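Local structure of tumor necrosis factor receptor superfamily member 16 (Rattus norvegicus, 1SG1) at residues 5-13 against 27-35; 97-106 against 127-136. The protein probably serves as a low-affinity cell-surface receptor for nerve growth factor and related neurotrophins, which it meets with a rod of disulfide-rich repeats. All coordinates share one frame; numbering follows the deposited sequence.

Contact 1. Residues 5-13 against 27-35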
loop_
_atom_site.group_PDB
_atom_site.type_symbol
_atom_site.label_atom_id
_atom_site.label_comp_id
_atom_site.label_asym_id
_atom_site.label_seq_id
_atom_site.Cartn_x
_atom_site.Cartn_y
_atom_site.Cartn_z
ATOM N N SER C 5 36.484 -5.502 13.850
ATOM C CA SER C 5 35.287 -4.765 13.456
ATOM C C SER C 5 34.172 -4.834 14.493
ATOM O O SER C 5 33.085 -4.330 14.261
ATOM C CB SER C 5 34.759 -5.288 12.118
ATOM O OG SER C 5 34.244 -6.599 12.254
ATOM N N THR C 6 34.452 -5.443 15.638
ATOM C CA THR C 6 33.470 -5.592 16.705
ATOM C C THR C 6 33.803 -4.845 17.988
ATOM O O THR C 6 32.910 -4.463 18.731
ATOM C CB THR C 6 33.305 -7.064 17.071
ATOM O OG1 THR C 6 32.917 -7.795 15.905
ATOM C CG2 THR C 6 32.259 -7.234 18.165
ATOM N N GLY C 7 35.092 -4.654 18.252
ATOM C CA GLY C 7 35.494 -3.969 19.464
ATOM C C GLY C 7 35.190 -4.804 20.695
ATOM O O GLY C 7 35.166 -4.302 21.813
ATOM N N LEU C 8 34.950 -6.093 20.473
ATOM C CA LEU C 8 34.638 -7.040 21.544
ATOM C C LEU C 8 35.535 -8.257 21.445
ATOM O O LEU C 8 35.768 -8.797 20.367
ATOM C CB LEU C 8 33.170 -7.460 21.488
ATOM C CG LEU C 8 32.233 -6.457 22.165
ATOM C CD1 LEU C 8 30.777 -6.812 21.879
ATOM C CD2 LEU C 8 32.519 -6.446 23.667
ATOM N N TYR C 9 36.041 -8.691 22.588
ATOM C CA TYR C 9 36.961 -9.813 22.599
ATOM C C TYR C 9 36.534 -10.967 23.459
ATOM O O TYR C 9 35.852 -10.804 24.470
ATOM C CB TYR C 9 38.333 -9.315 23.034
ATOM C CG TYR C 9 38.858 -8.259 22.103
ATOM C CD1 TYR C 9 39.540 -8.609 20.936
ATOM C CD2 TYR C 9 38.617 -6.907 22.350
ATOM C CE1 TYR C 9 39.968 -7.637 20.039
ATOM C CE2 TYR C 9 39.039 -5.931 21.465
ATOM C CZ TYR C 9 39.713 -6.300 20.313
ATOM O OH TYR C 9 40.139 -5.336 19.440
ATOM N N THR C 10 36.928 -12.153 23.032
ATOM C CA THR C 10 36.604 -13.337 23.792
ATOM C C THR C 10 37.651 -13.412 24.887
ATOM O O THR C 10 38.627 -12.664 24.857
ATOM C CB THR C 10 36.679 -14.588 22.931
ATOM O OG1 THR C 10 36.116 -15.684 23.664
ATOM C CG2 THR C 10 38.130 -14.895 22.557
ATOM N N HIS C 11 37.457 -14.305 25.848
ATOM C CA HIS C 11 38.404 -14.435 26.949
ATOM C C HIS C 11 39.865 -14.662 26.562
ATOM O O HIS C 11 40.736 -14.617 27.424
ATOM C CB HIS C 11 37.956 -15.544 27.903
ATOM C CG HIS C 11 36.851 -15.135 28.825
ATOM N ND1 HIS C 11 36.368 -15.955 29.817
ATOM C CD2 HIS C 11 36.126 -13.992 28.893
ATOM C CE1 HIS C 11 35.390 -15.339 30.460
ATOM N NE2 HIS C 11 35.223 -14.148 29.916
ATOM N N SER C 12 40.145 -14.885 25.282
ATOM C CA SER C 12 41.521 -15.118 24.862
ATOM C C SER C 12 42.032 -14.223 23.731
ATOM O O SER C 12 42.961 -14.595 23.004
ATOM C CB SER C 12 41.707 -16.584 24.470
ATOM O OG SER C 12 40.863 -16.925 23.392
ATOM N N GLY C 13 41.433 -13.048 23.577
ATOM C CA GLY C 13 41.892 -12.144 22.543
ATOM C C GLY C 13 41.285 -12.311 21.165
ATOM O O GLY C 13 41.783 -11.726 20.200
ATOM N N GLN C 27 23.581 -16.094 22.743
ATOM C CA GLN C 27 24.344 -15.983 23.980
ATOM C C GLN C 27 25.605 -15.140 23.778
ATOM O O GLN C 27 26.434 -15.435 22.915
ATOM C CB GLN C 27 24.697 -17.380 24.489
ATOM C CG GLN C 27 25.578 -17.415 25.720
ATOM C CD GLN C 27 25.985 -18.828 26.067
ATOM O OE1 GLN C 27 25.165 -19.632 26.518
ATOM N NE2 GLN C 27 27.254 -19.146 25.839
ATOM N N PRO C 28 25.761 -14.081 24.589
ATOM C CA PRO C 28 26.884 -13.138 24.559
ATOM C C PRO C 28 28.272 -13.740 24.653
ATOM O O PRO C 28 28.547 -14.571 25.523
ATOM C CB PRO C 28 26.577 -12.195 25.721
ATOM C CG PRO C 28 25.816 -13.058 26.666
ATOM C CD PRO C 28 24.898 -13.821 25.757
ATOM N N CYS C 29 29.184 -13.259 23.763
ATOM C CA CYS C 29 30.545 -13.750 23.744
ATOM C C CYS C 29 31.263 -13.400 25.044
ATOM O O CYS C 29 31.366 -12.235 25.433
ATOM C CB CYS C 29 31.317 -13.194 22.547
ATOM S SG CYS C 29 31.935 -11.488 22.704
ATOM N N GLY C 30 31.723 -14.447 25.717
ATOM C CA GLY C 30 32.460 -14.322 26.964
ATOM C C GLY C 30 33.551 -15.375 26.871
ATOM O O GLY C 30 34.552 -15.202 26.159
ATOM N N ALA C 31 33.338 -16.497 27.542
ATOM C CA ALA C 31 34.306 -17.572 27.493
ATOM C C ALA C 31 34.472 -18.070 26.046
ATOM O O ALA C 31 35.544 -18.541 25.659
ATOM C CB ALA C 31 33.865 -18.704 28.395
ATOM N N ASN C 32 33.420 -17.940 25.241
ATOM C CA ASN C 32 33.464 -18.418 23.863
ATOM C C ASN C 32 33.110 -17.345 22.819
ATOM O O ASN C 32 32.739 -16.222 23.156
ATOM C CB ASN C 32 32.529 -19.638 23.726
ATOM C CG ASN C 32 32.737 -20.678 24.841
ATOM O OD1 ASN C 32 33.529 -21.612 24.702
ATOM N ND2 ASN C 32 32.028 -20.505 25.953
ATOM N N GLN C 33 33.227 -17.726 21.550
ATOM C CA GLN C 33 32.977 -16.864 20.388
ATOM C C GLN C 33 31.792 -15.894 20.378
ATOM O O GLN C 33 31.969 -14.708 20.628
ATOM C CB GLN C 33 32.895 -17.722 19.124
ATOM C CG GLN C 33 34.098 -17.615 18.202
ATOM C CD GLN C 33 34.429 -16.180 17.827
ATOM O OE1 GLN C 33 33.543 -15.326 17.730
ATOM N NE2 GLN C 33 35.713 -15.908 17.600
ATOM N N THR C 34 30.614 -16.406 20.017
ATOM C CA THR C 34 29.345 -15.664 19.928
ATOM C C THR C 34 28.352 -16.615 19.300
ATOM O O THR C 34 28.656 -17.231 18.275
ATOM C CB THR C 34 29.365 -14.475 18.952
ATOM O OG1 THR C 34 30.306 -13.498 19.384
ATOM C CG2 THR C 34 27.982 -13.824 18.885
ATOM N N VAL C 35 27.168 -16.731 19.885
ATOM C CA VAL C 35 26.161 -17.603 19.304
ATOM C C VAL C 35 24.984 -16.798 18.743
ATOM O O VAL C 35 24.250 -16.126 19.471
ATOM C CB VAL C 35 25.697 -18.683 20.321
ATOM C CG1 VAL C 35 25.379 -18.049 21.630
ATOM C CG2 VAL C 35 24.498 -19.453 19.779
#
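Gly30 O takes two hydrogen bonds from consecutive residues of 5-13: Thr10 OG1 donates at 3.0 Å and His11 N at 3.1 Å, reaching the oxygen from opposite faces of its carbonyl plane. The hydroxyl gets there because OG1 lies anti to the backbone N of Thr10 (chi1 -170°). Replacing this threonine by a valine would probably cost Gly30 O its hydroxyl donor, leaving the His11 amide as its remaining donor from 5-13. The backbone here is bent into a type I turn, Thr10 to Gly13, with Gly13 N bonded to Thr10 O at 3.1 Å.

The second interaction uses a ring face. The His11 imidazole lies over the Gly30-Ala31 peptide: Ala31 N stands 3.7 Å above the ring plane, over its centre, and Ala31 CA makes a CH-pi contact 3.8 Å from the ring centroid, 23° off the normal.

Apolar contact is slight, with Leu8 CB 4.4 Å from Cys29 SG, which forms a disulfide with Cys16. Residues 27-35 span the loop between strand 23-27 and strand 35-38, and the loop 5-13, which precedes both strands, lies against that loop on the receptor surface.

Contact 2. Residues 97-106 against 127-136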
loop_
_atom_site.group_PDB
_atom_site.type_symbol
_atom_site.label_atom_id
_atom_site.label_comp_id
_atom_site.label_asym_id
_atom_site.label_seq_id
_atom_site.Cartn_x
_atom_site.Cartn_y
_atom_site.Cartn_z
ATOM N N CYS C 97 -10.549 11.803 12.430
ATOM C CA CYS C 97 -10.412 12.853 11.434
ATOM C C CYS C 97 -11.561 13.860 11.535
ATOM O O CYS C 97 -12.672 13.509 11.922
ATOM C CB CYS C 97 -10.439 12.246 10.032
ATOM S SG CYS C 97 -9.029 11.201 9.553
ATOM N N SER C 98 -11.302 15.111 11.193
ATOM C CA SER C 98 -12.376 16.084 11.216
ATOM C C SER C 98 -13.167 15.853 9.938
ATOM O O SER C 98 -12.661 15.255 8.989
ATOM C CB SER C 98 -11.827 17.513 11.245
ATOM O OG SER C 98 -11.407 17.873 12.550
ATOM N N VAL C 99 -14.419 16.296 9.921
ATOM C CA VAL C 99 -15.254 16.122 8.734
ATOM C C VAL C 99 -15.616 17.463 8.143
ATOM O O VAL C 99 -15.819 18.427 8.866
ATOM C CB VAL C 99 -16.581 15.350 9.039
ATOM C CG1 VAL C 99 -16.455 14.565 10.342
ATOM C CG2 VAL C 99 -17.755 16.314 9.104
ATOM N N CYS C 100 -15.657 17.530 6.819
ATOM C CA CYS C 100 -16.044 18.755 6.159
ATOM C C CYS C 100 -17.559 18.643 6.098
ATOM O O CYS C 100 -18.115 17.863 5.311
ATOM C CB CYS C 100 -15.435 18.825 4.768
ATOM S SG CYS C 100 -13.620 18.675 4.754
ATOM N N GLU C 101 -18.220 19.396 6.975
ATOM C CA GLU C 101 -19.671 19.387 7.070
ATOM C C GLU C 101 -20.330 19.775 5.748
ATOM O O GLU C 101 -19.656 20.166 4.789
ATOM C CB GLU C 101 -20.118 20.363 8.163
ATOM C CG GLU C 101 -19.440 20.174 9.513
ATOM C CD GLU C 101 -19.884 18.915 10.215
ATOM O OE1 GLU C 101 -20.878 18.320 9.758
ATOM O OE2 GLU C 101 -19.256 18.526 11.227
ATOM N N VAL C 102 -21.649 19.655 5.687
ATOM C CA VAL C 102 -22.352 20.042 4.469
ATOM C C VAL C 102 -22.065 21.528 4.226
ATOM O O VAL C 102 -22.036 22.324 5.164
ATOM C CB VAL C 102 -23.867 19.837 4.597
ATOM C CG1 VAL C 102 -24.551 20.296 3.335
ATOM C CG2 VAL C 102 -24.177 18.371 4.856
ATOM N N GLY C 103 -21.823 21.890 2.973
ATOM C CA GLY C 103 -21.530 23.269 2.664
ATOM C C GLY C 103 -20.067 23.545 2.838
ATOM O O GLY C 103 -19.615 24.677 2.748
ATOM N N SER C 104 -19.325 22.479 3.086
ATOM C CA SER C 104 -17.876 22.532 3.297
ATOM C C SER C 104 -17.210 21.335 2.596
ATOM O O SER C 104 -17.764 20.232 2.600
ATOM C CB SER C 104 -17.600 22.486 4.798
ATOM O OG SER C 104 -16.213 22.548 5.071
ATOM N N GLY C 105 -16.027 21.541 2.018
ATOM C CA GLY C 105 -15.355 20.461 1.304
ATOM C C GLY C 105 -13.867 20.157 1.485
ATOM O O GLY C 105 -13.047 21.007 1.861
ATOM N N LEU C 106 -13.515 18.915 1.174
ATOM C CA LEU C 106 -12.137 18.457 1.289
ATOM C C LEU C 106 -11.082 19.305 0.558
ATOM O O LEU C 106 -11.287 19.717 -0.576
ATOM C CB LEU C 106 -12.028 17.013 0.795
ATOM C CG LEU C 106 -10.599 16.475 0.732
ATOM C CD1 LEU C 106 -9.901 16.747 2.037
ATOM C CD2 LEU C 106 -10.614 15.013 0.457
ATOM N N SER C 127 -21.424 21.099 -1.424
ATOM C CA SER C 127 -21.039 19.865 -0.783
ATOM C C SER C 127 -22.315 19.359 -0.187
ATOM O O SER C 127 -22.899 19.982 0.679
ATOM C CB SER C 127 -19.993 20.072 0.317
ATOM O OG SER C 127 -19.655 18.823 0.911
ATOM N N ASP C 128 -22.728 18.215 -0.695
ATOM C CA ASP C 128 -23.943 17.522 -0.305
ATOM C C ASP C 128 -23.837 16.783 1.019
ATOM O O ASP C 128 -24.825 16.629 1.721
ATOM C CB ASP C 128 -24.278 16.501 -1.390
ATOM C CG ASP C 128 -25.616 16.734 -2.007
ATOM O OD1 ASP C 128 -26.621 16.560 -1.295
ATOM O OD2 ASP C 128 -25.663 17.091 -3.203
ATOM N N GLU C 129 -22.641 16.323 1.359
ATOM C CA GLU C 129 -22.493 15.534 2.568
ATOM C C GLU C 129 -21.418 15.908 3.554
ATOM O O GLU C 129 -20.570 16.776 3.310
ATOM C CB GLU C 129 -22.299 14.071 2.184
ATOM C CG GLU C 129 -23.379 13.549 1.281
ATOM C CD GLU C 129 -22.951 12.308 0.559
ATOM O OE1 GLU C 129 -22.675 11.299 1.246
ATOM O OE2 GLU C 129 -22.883 12.345 -0.694
ATOM N N ALA C 130 -21.478 15.217 4.684
ATOM C CA ALA C 130 -20.528 15.421 5.765
ATOM C C ALA C 130 -19.541 14.236 5.832
ATOM O O ALA C 130 -19.896 13.116 6.207
ATOM C CB ALA C 130 -21.277 15.595 7.100
ATOM N N ASN C 131 -18.307 14.493 5.434
ATOM C CA ASN C 131 -17.294 13.471 5.475
ATOM C C ASN C 131 -15.926 14.068 5.247
ATOM O O ASN C 131 -15.770 15.276 5.193
ATOM C CB ASN C 131 -17.595 12.365 4.452
ATOM C CG ASN C 131 -17.853 12.895 3.060
ATOM O OD1 ASN C 131 -16.995 13.520 2.444
ATOM N ND2 ASN C 131 -19.042 12.629 2.549
ATOM N N HIS C 132 -14.918 13.231 5.120
ATOM C CA HIS C 132 -13.595 13.774 4.901
ATOM C C HIS C 132 -12.934 13.233 3.647
ATOM O O HIS C 132 -11.748 12.996 3.624
ATOM C CB HIS C 132 -12.716 13.550 6.140
ATOM C CG HIS C 132 -12.577 12.116 6.539
ATOM N ND1 HIS C 132 -11.629 11.279 5.990
ATOM C CD2 HIS C 132 -13.287 11.363 7.408
ATOM C CE1 HIS C 132 -11.763 10.069 6.503
ATOM N NE2 HIS C 132 -12.761 10.093 7.365
ATOM N N VAL C 133 -13.723 13.061 2.599
ATOM C CA VAL C 133 -13.212 12.554 1.331
ATOM C C VAL C 133 -13.767 13.331 0.156
ATOM O O VAL C 133 -13.156 13.365 -0.910
ATOM C CB VAL C 133 -13.566 11.062 1.118
ATOM C CG1 VAL C 133 -12.906 10.217 2.176
ATOM C CG2 VAL C 133 -15.053 10.868 1.161
ATOM N N ASP C 134 -14.925 13.960 0.357
ATOM C CA ASP C 134 -15.594 14.712 -0.709
ATOM C C ASP C 134 -15.244 16.173 -0.835
ATOM O O ASP C 134 -15.410 16.942 0.107
ATOM C CB ASP C 134 -17.117 14.612 -0.567
ATOM C CG ASP C 134 -17.659 13.279 -1.025
ATOM O OD1 ASP C 134 -17.105 12.727 -2.001
ATOM O OD2 ASP C 134 -18.645 12.793 -0.437
ATOM N N PRO C 135 -14.763 16.582 -2.016
ATOM C CA PRO C 135 -14.396 17.970 -2.295
ATOM C C PRO C 135 -15.660 18.699 -2.756
ATOM O O PRO C 135 -16.650 18.066 -3.091
ATOM C CB PRO C 135 -13.359 17.828 -3.398
ATOM C CG PRO C 135 -13.883 16.676 -4.178
ATOM C CD PRO C 135 -14.380 15.698 -3.129
ATOM N N CYS C 136 -15.641 20.029 -2.746
ATOM C CA CYS C 136 -16.799 20.806 -3.180
ATOM C C CYS C 136 -16.952 20.550 -4.669
ATOM O O CYS C 136 -15.973 20.488 -5.403
ATOM C CB CYS C 136 -16.588 22.285 -2.881
ATOM S SG CYS C 136 -16.570 22.705 -1.091
HETATM O O HOH W 1 -17.137 16.817 2.381
HETATM O O HOH W 2 -13.271 21.106 -1.788
#
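Asp134 O is gripped from two sources: Leu106 N donates to it at 2.9 Å, almost straight (173° at the hydrogen) but from above the carbonyl plane, and water 1 lies 2.9 Å from the same Asp134 O, placed to donate. Water 1 can also donate to Cys100 O; since further acceptors surround it, its two hydrogens are probably shared among them. The Leu106 side chain, its CG anti to the backbone N, brings CD2 to 3.3 Å from Val133 O.

Asp134 is set by Asn131. The amide oxygen Asn131 OD1 accepts from Asp134 N at 3.0 Å, an Asx motif, and more weakly from Val133 N, while Asn131 ND2 returns a bond to Asp134 OD2 on the anti side of the carboxylate. Outside the two segments, Asp134 OD1 forms a salt bridge with a basic side chain of another protein's chain, and Leu106 packs on an aromatic side chain of that chain.

The two segments belong to consecutive cysteine-rich repeats of the TNF-receptor type, and a single antiparallel bridge joins them: Cys100 N bonds to Asn131 O at 2.8 Å, with a weak return from Asn131 N. The half-cystines pair within their own repeats, Cys97 with Cys110, Cys100 with Cys118 and Cys136 with Cys121.

Beside the type II turn from Glu101 to Ser104, Ser127 is held through backbone and side chain. Its carbonyl O accepts from Gly103 N at 3.2 Å; its OG, anti to the backbone N (chi1 180°), donates to Ser104 O at 2.9 Å. Val102 straddles the neighbouring backbone, CG1 touching Ser127 O and CG2 resting near Asp128 O.

At the Cys97 end of the contact the His132 ring presents one face to Cys97, whose CB sits 4.0 Å from the ring centroid, only 11° off the normal. Where Gly105 passes Cys136, a beta carbon would collide with Cys136 SG.

In the fold
Contacts 1 and 2 lie on opposite sides of the chain's centre, their centres about 39 and 23 Å from it, in a molecule with a radius of gyration of 29 Å. Their centres are 62 Å apart and their nearest atoms about 44 Å, so neither touches the other, and both segments of contact 1 come earlier in the sequence than either segment of contact 2. Contact 1 ties neighbouring loops at the N-terminal end of the elongated receptor, and no other protein chain of the assembly reaches it. Contact 2 joins successive repeats, 81-118 and 121-160, and other protein chains reach Leu106 and residues 133-136, Cys136 only weakly, which is consistent with a surface that binds the neurotrophin.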